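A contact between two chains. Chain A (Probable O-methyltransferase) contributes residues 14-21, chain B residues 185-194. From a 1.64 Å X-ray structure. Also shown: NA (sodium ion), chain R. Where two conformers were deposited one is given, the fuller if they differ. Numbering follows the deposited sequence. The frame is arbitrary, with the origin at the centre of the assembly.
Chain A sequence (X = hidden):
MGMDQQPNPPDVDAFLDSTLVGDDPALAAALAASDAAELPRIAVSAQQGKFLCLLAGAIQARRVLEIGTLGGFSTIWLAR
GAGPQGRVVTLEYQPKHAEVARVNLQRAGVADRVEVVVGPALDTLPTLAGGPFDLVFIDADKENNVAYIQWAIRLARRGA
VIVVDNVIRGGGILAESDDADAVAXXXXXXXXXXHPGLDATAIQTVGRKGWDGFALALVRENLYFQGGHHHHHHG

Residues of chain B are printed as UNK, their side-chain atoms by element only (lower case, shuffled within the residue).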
# COMPACT_ATOMS: atom_id res chain seq x y z
N ALA A 14 15.93 -9.02 -0.08
CA ALA A 14 16.29 -10.32 -0.64
C ALA A 14 15.55 -11.44 0.08
O ALA A 14 15.06 -12.38 -0.57
CB ALA A 14 17.80 -10.53 -0.58
N PHE A 15 15.45 -11.36 1.41
CA PHE A 15 14.68 -12.34 2.17
C PHE A 15 13.20 -12.29 1.78
O PHE A 15 12.57 -13.33 1.56
CB PHE A 15 14.87 -12.09 3.68
CG PHE A 15 13.93 -12.87 4.57
CD1 PHE A 15 14.21 -14.20 4.92
CD2 PHE A 15 12.79 -12.28 5.08
CE1 PHE A 15 13.33 -14.92 5.76
CE2 PHE A 15 11.92 -12.98 5.91
CZ PHE A 15 12.19 -14.30 6.24
N LEU A 16 12.63 -11.09 1.68
CA LEU A 16 11.23 -10.96 1.32
C LEU A 16 10.98 -11.52 -0.08
O LEU A 16 9.97 -12.19 -0.31
CB LEU A 16 10.80 -9.49 1.40
CG LEU A 16 10.85 -8.80 2.77
CD1 LEU A 16 10.43 -7.35 2.64
CD2 LEU A 16 9.97 -9.51 3.77
N ASP A 17 11.90 -11.26 -1.01
CA ASP A 17 11.76 -11.82 -2.36
C ASP A 17 11.73 -13.35 -2.31
O ASP A 17 10.84 -13.98 -2.89
CB ASP A 17 12.90 -11.34 -3.26
CG ASP A 17 12.77 -9.88 -3.65
OD1 ASP A 17 11.75 -9.23 -3.33
OD2 ASP A 17 13.71 -9.37 -4.31
N SER A 18 12.67 -13.95 -1.58
CA SER A 18 12.76 -15.40 -1.51
C SER A 18 11.57 -16.01 -0.78
O SER A 18 11.18 -17.15 -1.08
CB SER A 18 14.07 -15.80 -0.82
OG SER A 18 13.99 -17.12 -0.31
N THR A 19 10.98 -15.28 0.16
CA THR A 19 9.95 -15.83 1.01
C THR A 19 8.55 -15.65 0.44
O THR A 19 7.70 -16.55 0.58
CB THR A 19 10.07 -15.18 2.39
OG1 THR A 19 11.36 -15.50 2.93
CG2 THR A 19 8.98 -15.67 3.31
N LEU A 20 8.29 -14.51 -0.21
CA LEU A 20 6.94 -14.14 -0.63
C LEU A 20 6.73 -14.19 -2.13
O LEU A 20 5.58 -14.26 -2.57
CB LEU A 20 6.60 -12.72 -0.14
CG LEU A 20 6.65 -12.51 1.38
CD1 LEU A 20 6.30 -11.07 1.68
CD2 LEU A 20 5.70 -13.45 2.09
N VAL A 21 7.79 -14.12 -2.93
CA VAL A 21 7.68 -14.19 -4.38
C VAL A 21 8.26 -15.51 -4.91
O VAL A 21 7.60 -16.22 -5.67
CB VAL A 21 8.36 -12.97 -5.04
CG1 VAL A 21 8.30 -13.08 -6.58
CG2 VAL A 21 7.70 -11.68 -4.58
N UNK B 185 7.54 -11.85 13.75
CA UNK B 185 7.36 -11.26 12.42
C UNK B 185 8.03 -12.11 11.34
O UNK B 185 7.46 -12.30 10.27
c UNK B 185 7.91 -9.83 12.38
N UNK B 186 9.21 -12.67 11.63
CA UNK B 186 9.87 -13.53 10.64
C UNK B 186 9.02 -14.77 10.34
O UNK B 186 8.81 -15.13 9.17
c UNK B 186 13.33 -15.34 10.83
n UNK B 186 15.39 -17.00 8.29
n UNK B 186 13.98 -16.32 9.98
c UNK B 186 11.25 -13.94 11.15
c UNK B 186 14.86 -16.03 9.03
c UNK B 186 12.00 -14.86 10.21
n UNK B 186 15.23 -14.77 8.82
N UNK B 187 8.54 -15.44 11.38
CA UNK B 187 7.66 -16.60 11.17
C UNK B 187 6.36 -16.21 10.47
O UNK B 187 5.80 -17.03 9.73
n UNK B 187 8.32 -19.26 17.25
c UNK B 187 7.35 -17.24 12.52
c UNK B 187 8.57 -17.85 13.18
n UNK B 187 9.32 -19.10 15.17
c UNK B 187 9.34 -19.53 16.43
c UNK B 187 8.22 -18.34 14.58
n UNK B 187 10.37 -20.21 16.89
N UNK B 188 5.85 -15.01 10.73
CA UNK B 188 4.65 -14.54 10.06
C UNK B 188 4.85 -14.45 8.55
O UNK B 188 4.03 -14.94 7.77
c UNK B 188 3.06 -12.56 9.86
o UNK B 188 3.89 -13.31 11.99
c UNK B 188 4.25 -13.17 10.62
N UNK B 189 5.97 -13.85 8.13
CA UNK B 189 6.27 -13.72 6.71
C UNK B 189 6.47 -15.08 6.05
O UNK B 189 6.01 -15.32 4.92
c UNK B 189 8.61 -10.71 7.15
c UNK B 189 6.41 -10.58 5.94
c UNK B 189 7.50 -12.84 6.51
c UNK B 189 7.27 -11.39 6.95
N UNK B 190 7.15 -16.00 6.75
CA UNK B 190 7.35 -17.32 6.19
C UNK B 190 6.02 -18.04 6.05
O UNK B 190 5.75 -18.66 5.02
c UNK B 190 10.73 -18.21 7.88
c UNK B 190 8.31 -18.12 7.06
c UNK B 190 9.72 -17.55 6.96
n UNK B 190 11.94 -18.38 7.39
o UNK B 190 10.42 -18.54 9.03
N UNK B 191 5.13 -17.89 7.04
CA UNK B 191 3.82 -18.53 6.95
C UNK B 191 3.00 -17.96 5.80
O UNK B 191 2.32 -18.71 5.08
s UNK B 191 0.41 -17.57 7.87
c UNK B 191 1.60 -18.89 8.21
c UNK B 191 3.06 -18.36 8.26
c UNK B 191 -1.13 -18.45 8.17
N UNK B 192 3.04 -16.64 5.62
CA UNK B 192 2.24 -16.04 4.55
C UNK B 192 2.75 -16.47 3.18
O UNK B 192 1.95 -16.73 2.28
c UNK B 192 0.31 -11.75 5.11
c UNK B 192 1.52 -14.05 5.96
s UNK B 192 1.61 -12.27 6.20
c UNK B 192 2.25 -14.51 4.71
N UNK B 193 4.07 -16.59 3.02
CA UNK B 193 4.61 -17.01 1.74
C UNK B 193 4.26 -18.44 1.39
O UNK B 193 3.98 -18.75 0.23
N UNK B 194 4.24 -19.31 2.39
CA UNK B 194 3.96 -20.72 2.16
C UNK B 194 2.47 -21.03 2.08
O UNK B 194 2.10 -22.10 1.56
o UNK B 194 7.86 -22.13 4.83
c UNK B 194 6.07 -21.44 3.41
c UNK B 194 4.57 -21.55 3.30
o UNK B 194 5.84 -22.85 5.32
c UNK B 194 6.63 -22.20 4.60
NA NA R . 1.52 -17.48 -0.30
O HOH W 1 12.11 -17.73 3.99
O HOH W 2 2.81 -19.06 -1.82

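Position 185 carries one carbon beyond CA and lies out of reach of chain A; a lone CB identifies A185(B). At 186 the side chain is three carbons, a nitrogen, then a carbon holding two more nitrogens. That planar group is a guanidinium, and the residue is R186(B). Its chi1 to chi3 are all t, an extended chain that brings NH2 3.6 Å from CE1 of F15(A), with this ring atom over one face of the guanidinium.

Position 187 has the same composition, again ending in a guanidinium, but its CA-to-CB bond points away and it touches nothing on helix 14-21: R187(B). Position 188 has a CB bearing one oxygen and one carbon, the branching of threonine; T188(B) is buried and out of reach of chain A.

Four carbons forked at the second define 189 as leucine. L189(B) points toward chain A and packs among three side chains: its CD1 lies 3.8 Å from CD2 of L16(A) and 4.2 Å from CE2 of F15(A), at the ring edge, while its CD2 lies 4.3 Å from CD1 of L20(A).

At 190, three carbons end in one oxygen and one nitrogen, an amide, hence Q190(B). Its NE2 sits 4.1 Å from CE1 of F15(A), near the ring plane. Water 1 donates to OG1 of T19(A) at 2.6 Å and accepts a weak hydrogen bond from NE2 of Q190(B) at 3.5 Å.

Positions 191 and 192 are both unbranched, two carbons, a sulfur and a carbon: M191(B), pointing away, and M192(B), whose CB comes 4.5 Å from CD2 of L20(A) before the chain leads off.

Position 193 has no side-chain atoms and is G193(B). Its CA is 3.3 Å from O of T19(A), a CA-H...O contact with 150° at the hydrogen. An ideal CB here would fall 2.0 Å from that same T19(A) O, a clash. Position 194, three carbons ending in two oxygens, is E194(B), without contact.

The helices run at 37° between their N-to-C directions, with axes 8.0 Å apart at closest approach. No direct hydrogen bond crosses between them. Apolar packing around L189(B) combines with backbone proximity at G193(B), where CA of G193(B) is 4.4 Å from CA of L20(A). T19(A) fits this close approach: its OG1 donates to O of F15(A) at 2.8 Å within its own helix, while its CG2 rests 3.4 Å from O of L189(B). The 380 Å² buried is thus mainly a matter of shape, with one water bridging the polar margin.

Chain B 185-194: ARRTLQMMGE
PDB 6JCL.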